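Local coordinates for hypothetical protein, haloacid dehalogenase-like hydrolase (Bacillus subtilis, PDB 1NRW) that dephosphorylates phosphorylated five- and six-carbon sugars and nucleoside monophosphates in vitro, and FMN to a lesser extent, as a magnesium-dependent phosphatase of the HAD-like superfamily, at residues 101-105 with 116-121. Numbering follows the deposited sequence.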
ATOM      1  N   ASN A 101      -0.702 -20.413 -11.877  1.00 23.84           N
ATOM      2  CA  ASN A 101       0.427 -19.683 -12.440  1.00 24.84           C
ATOM      3  C   ASN A 101       0.448 -18.164 -12.274  1.00 24.04           C
ATOM      4  O   ASN A 101       0.906 -17.442 -13.158  1.00 24.18           O
ATOM      5  CB  ASN A 101       0.558 -20.042 -13.920  1.00 27.74           C
ATOM      6  CG  ASN A 101       0.590 -21.537 -14.143  1.00 31.40           C
ATOM      7  OD1 ASN A 101       1.455 -22.231 -13.609  1.00 33.21           O
ATOM      8  ND2 ASN A 101      -0.359 -22.047 -14.923  1.00 32.08           N
ATOM      9  N   TYR A 102      -0.059 -17.678 -11.148  1.00 22.01           N
ATOM     10  CA  TYR A 102      -0.022 -16.248 -10.866  1.00 20.16           C
ATOM     11  C   TYR A 102       1.264 -16.015 -10.088  1.00 19.79           C
ATOM     12  O   TYR A 102       1.700 -16.901  -9.353  1.00 19.18           O
ATOM     13  CB  TYR A 102      -1.180 -15.838  -9.955  1.00 17.64           C
ATOM     14  CG  TYR A 102      -2.534 -15.789 -10.610  1.00 18.94           C
ATOM     15  CD1 TYR A 102      -3.008 -14.608 -11.189  1.00 18.41           C
ATOM     16  CD2 TYR A 102      -3.348 -16.917 -10.642  1.00 18.29           C
ATOM     17  CE1 TYR A 102      -4.269 -14.556 -11.784  1.00 16.39           C
ATOM     18  CE2 TYR A 102      -4.602 -16.880 -11.232  1.00 18.80           C
ATOM     19  CZ  TYR A 102      -5.058 -15.700 -11.800  1.00 20.08           C
ATOM     20  OH  TYR A 102      -6.298 -15.677 -12.384  1.00 20.64           O
ATOM     21  N   TYR A 103       1.887 -14.852 -10.258  1.00 18.32           N
ATOM     22  CA  TYR A 103       3.061 -14.538  -9.452  1.00 17.64           C
ATOM     23  C   TYR A 103       2.383 -14.086  -8.162  1.00 18.71           C
ATOM     24  O   TYR A 103       1.279 -13.538  -8.211  1.00 18.70           O
ATOM     25  CB  TYR A 103       3.847 -13.336  -9.992  1.00 17.78           C
ATOM     26  CG  TYR A 103       4.591 -13.526 -11.290  1.00 18.21           C
ATOM     27  CD1 TYR A 103       4.710 -14.781 -11.885  1.00 19.66           C
ATOM     28  CD2 TYR A 103       5.173 -12.431 -11.934  1.00 18.31           C
ATOM     29  CE1 TYR A 103       5.385 -14.938 -13.097  1.00 21.11           C
ATOM     30  CE2 TYR A 103       5.850 -12.577 -13.139  1.00 19.42           C
ATOM     31  CZ  TYR A 103       5.948 -13.831 -13.718  1.00 20.33           C
ATOM     32  OH  TYR A 103       6.587 -13.968 -14.930  1.00 19.89           O
ATOM     33  N   TYR A 104       3.010 -14.305  -7.015  1.00 17.78           N
ATOM     34  CA  TYR A 104       2.389 -13.854  -5.779  1.00 15.95           C
ATOM     35  C   TYR A 104       3.396 -13.522  -4.691  1.00 15.94           C
ATOM     36  O   TYR A 104       4.530 -14.005  -4.699  1.00 16.05           O
ATOM     37  CB  TYR A 104       1.355 -14.886  -5.288  1.00 17.30           C
ATOM     38  CG  TYR A 104       1.920 -16.202  -4.797  1.00 18.12           C
ATOM     39  CD1 TYR A 104       2.377 -16.339  -3.483  1.00 19.65           C
ATOM     40  CD2 TYR A 104       1.995 -17.310  -5.640  1.00 19.49           C
ATOM     41  CE1 TYR A 104       2.893 -17.546  -3.022  1.00 18.44           C
ATOM     42  CE2 TYR A 104       2.511 -18.525  -5.191  1.00 18.35           C
ATOM     43  CZ  TYR A 104       2.958 -18.633  -3.881  1.00 20.67           C
ATOM     44  OH  TYR A 104       3.474 -19.825  -3.428  1.00 20.15           O
ATOM     45  N   GLU A 105       2.980 -12.661  -3.770  1.00 15.51           N
ATOM     46  CA  GLU A 105       3.827 -12.248  -2.663  1.00 15.24           C
ATOM     47  C   GLU A 105       2.962 -12.332  -1.415  1.00 14.56           C
ATOM     48  O   GLU A 105       1.815 -11.884  -1.423  1.00 16.12           O
ATOM     49  CB  GLU A 105       4.320 -10.812  -2.873  1.00 15.73           C
ATOM     50  CG  GLU A 105       5.139 -10.633  -4.151  1.00 18.18           C
ATOM     51  CD  GLU A 105       5.635  -9.210  -4.340  1.00 20.67           C
ATOM     52  OE1 GLU A 105       5.464  -8.382  -3.418  1.00 20.94           O
ATOM     53  OE2 GLU A 105       6.205  -8.921  -5.414  1.00 23.59           O
ATOM     54  N   GLN A 116       8.737 -16.463  -6.695  1.00 17.76           N
ATOM     55  CA  GLN A 116       9.228 -15.795  -7.899  1.00 17.22           C
ATOM     56  C   GLN A 116      10.721 -15.463  -7.860  1.00 16.46           C
ATOM     57  O   GLN A 116      11.307 -15.310  -6.785  1.00 17.68           O
ATOM     58  CB  GLN A 116       8.436 -14.504  -8.143  1.00 17.33           C
ATOM     59  CG  GLN A 116       7.190 -14.653  -9.009  1.00 21.92           C
ATOM     60  CD  GLN A 116       6.243 -15.732  -8.527  1.00 22.66           C
ATOM     61  OE1 GLN A 116       6.193 -16.823  -9.087  1.00 27.92           O
ATOM     62  NE2 GLN A 116       5.492 -15.432  -7.481  1.00 19.10           N
ATOM     63  N   ASN A 117      11.342 -15.362  -9.036  1.00 15.83           N
ATOM     64  CA  ASN A 117      12.755 -15.008  -9.094  1.00 15.60           C
ATOM     65  C   ASN A 117      12.899 -13.488  -9.230  1.00 15.59           C
ATOM     66  O   ASN A 117      11.901 -12.761  -9.276  1.00 15.73           O
ATOM     67  CB  ASN A 117      13.483 -15.736 -10.249  1.00 15.89           C
ATOM     68  CG  ASN A 117      12.920 -15.408 -11.625  1.00 17.05           C
ATOM     69  OD1 ASN A 117      12.503 -14.282 -11.896  1.00 16.78           O
ATOM     70  ND2 ASN A 117      12.939 -16.398 -12.519  1.00 17.07           N
ATOM     71  N   GLY A 118      14.140 -13.013  -9.281  1.00 15.61           N
ATOM     72  CA  GLY A 118      14.390 -11.586  -9.377  1.00 14.85           C
ATOM     73  C   GLY A 118      13.724 -10.865 -10.534  1.00 14.57           C
ATOM     74  O   GLY A 118      13.134  -9.796 -10.350  1.00 13.05           O
ATOM     75  N   ARG A 119      13.820 -11.435 -11.732  1.00 13.12           N
ATOM     76  CA  ARG A 119      13.217 -10.820 -12.913  1.00 13.74           C
ATOM     77  C   ARG A 119      11.710 -10.673 -12.750  1.00 13.36           C
ATOM     78  O   ARG A 119      11.132  -9.629 -13.061  1.00 13.00           O
ATOM     79  CB  ARG A 119      13.511 -11.667 -14.162  1.00 13.77           C
ATOM     80  CG  ARG A 119      12.779 -11.195 -15.423  1.00 15.11           C
ATOM     81  CD  ARG A 119      13.179  -9.780 -15.797  1.00 14.75           C
ATOM     82  NE  ARG A 119      14.613  -9.688 -16.058  1.00 15.63           N
ATOM     83  CZ  ARG A 119      15.323  -8.574 -15.930  1.00 16.10           C
ATOM     84  NH1 ARG A 119      14.731  -7.451 -15.546  1.00 17.50           N
ATOM     85  NH2 ARG A 119      16.631  -8.586 -16.166  1.00 16.83           N
ATOM     86  N   GLU A 120      11.078 -11.733 -12.257  1.00 14.16           N
ATOM     87  CA  GLU A 120       9.637 -11.743 -12.063  1.00 12.96           C
ATOM     88  C   GLU A 120       9.207 -10.732 -11.005  1.00 12.00           C
ATOM     89  O   GLU A 120       8.216 -10.029 -11.187  1.00 12.16           O
ATOM     90  CB  GLU A 120       9.194 -13.160 -11.685  1.00 14.93           C
ATOM     91  CG  GLU A 120       9.493 -14.145 -12.813  1.00 14.98           C
ATOM     92  CD  GLU A 120       9.473 -15.598 -12.389  1.00 18.57           C
ATOM     93  OE1 GLU A 120       9.472 -15.881 -11.172  1.00 16.43           O
ATOM     94  OE2 GLU A 120       9.477 -16.458 -13.294  1.00 18.78           O
ATOM     95  N   LEU A 121       9.955 -10.660  -9.909  1.00 12.97           N
ATOM     96  CA  LEU A 121       9.638  -9.717  -8.838  1.00 13.38           C
ATOM     97  C   LEU A 121       9.836  -8.282  -9.323  1.00 13.90           C
ATOM     98  O   LEU A 121       9.091  -7.379  -8.931  1.00 14.54           O
ATOM     99  CB  LEU A 121      10.501  -9.998  -7.604  1.00 15.34           C
ATOM    100  CG  LEU A 121      10.158 -11.297  -6.864  1.00 14.55           C
ATOM    101  CD1 LEU A 121      11.226 -11.614  -5.827  1.00 15.17           C
ATOM    102  CD2 LEU A 121       8.787 -11.159  -6.204  1.00 15.40           C
TER
HETATM  103  O   HOH W   1       3.698 -18.678  -8.912  1.00 37.64           O
HETATM  104  O   HOH W   2       7.585 -16.632 -15.325  1.00 28.57           O
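How a helix start can be fitted against the hairpin it follows is illustrated in the cap domain of this Cof-family phosphatase, where strands 103-108 and 112-114 form a beta hairpin and helix 118-132 opens with a capping box. Gln116, in the link between hairpin and helix, lays its side chain along the start of strand 103-108: CG lies 3.6 Å from Tyr103 CG, and NE2 gives a weak hydrogen bond to Tyr104 O (3.3 Å), an acceptor it shares with Thr114 OG1. The amide's other end, OE1, is joined to Tyr102 O through water 1. Asn117 is the N-cap. Its OD1 accepts from Glu120 N, while its own N donates to Glu120 OE1, both at 2.9 Å, the reciprocal pair that defines the box. Helical turning then brings Glu120 round to the strand, so one residue serves both the cap and the interface: its CB sits over a face of the Tyr103 ring in a CH-pi contact, 4.0 Å from the centroid, while Phe178 on strand 172-178 also meets that ring. Beyond the ring, water 2 links the two polar ends, lying 2.9 Å from Tyr103 OH and donating to Glu120 OE2 at 2.8 Å. Leu121 and Glu105 both touch Phe154 of strand 154-156 with their side chains; although Leu121 turns its CA-to-CB bond away, its CD2 comes within 3.5 Å of Glu105 OE2.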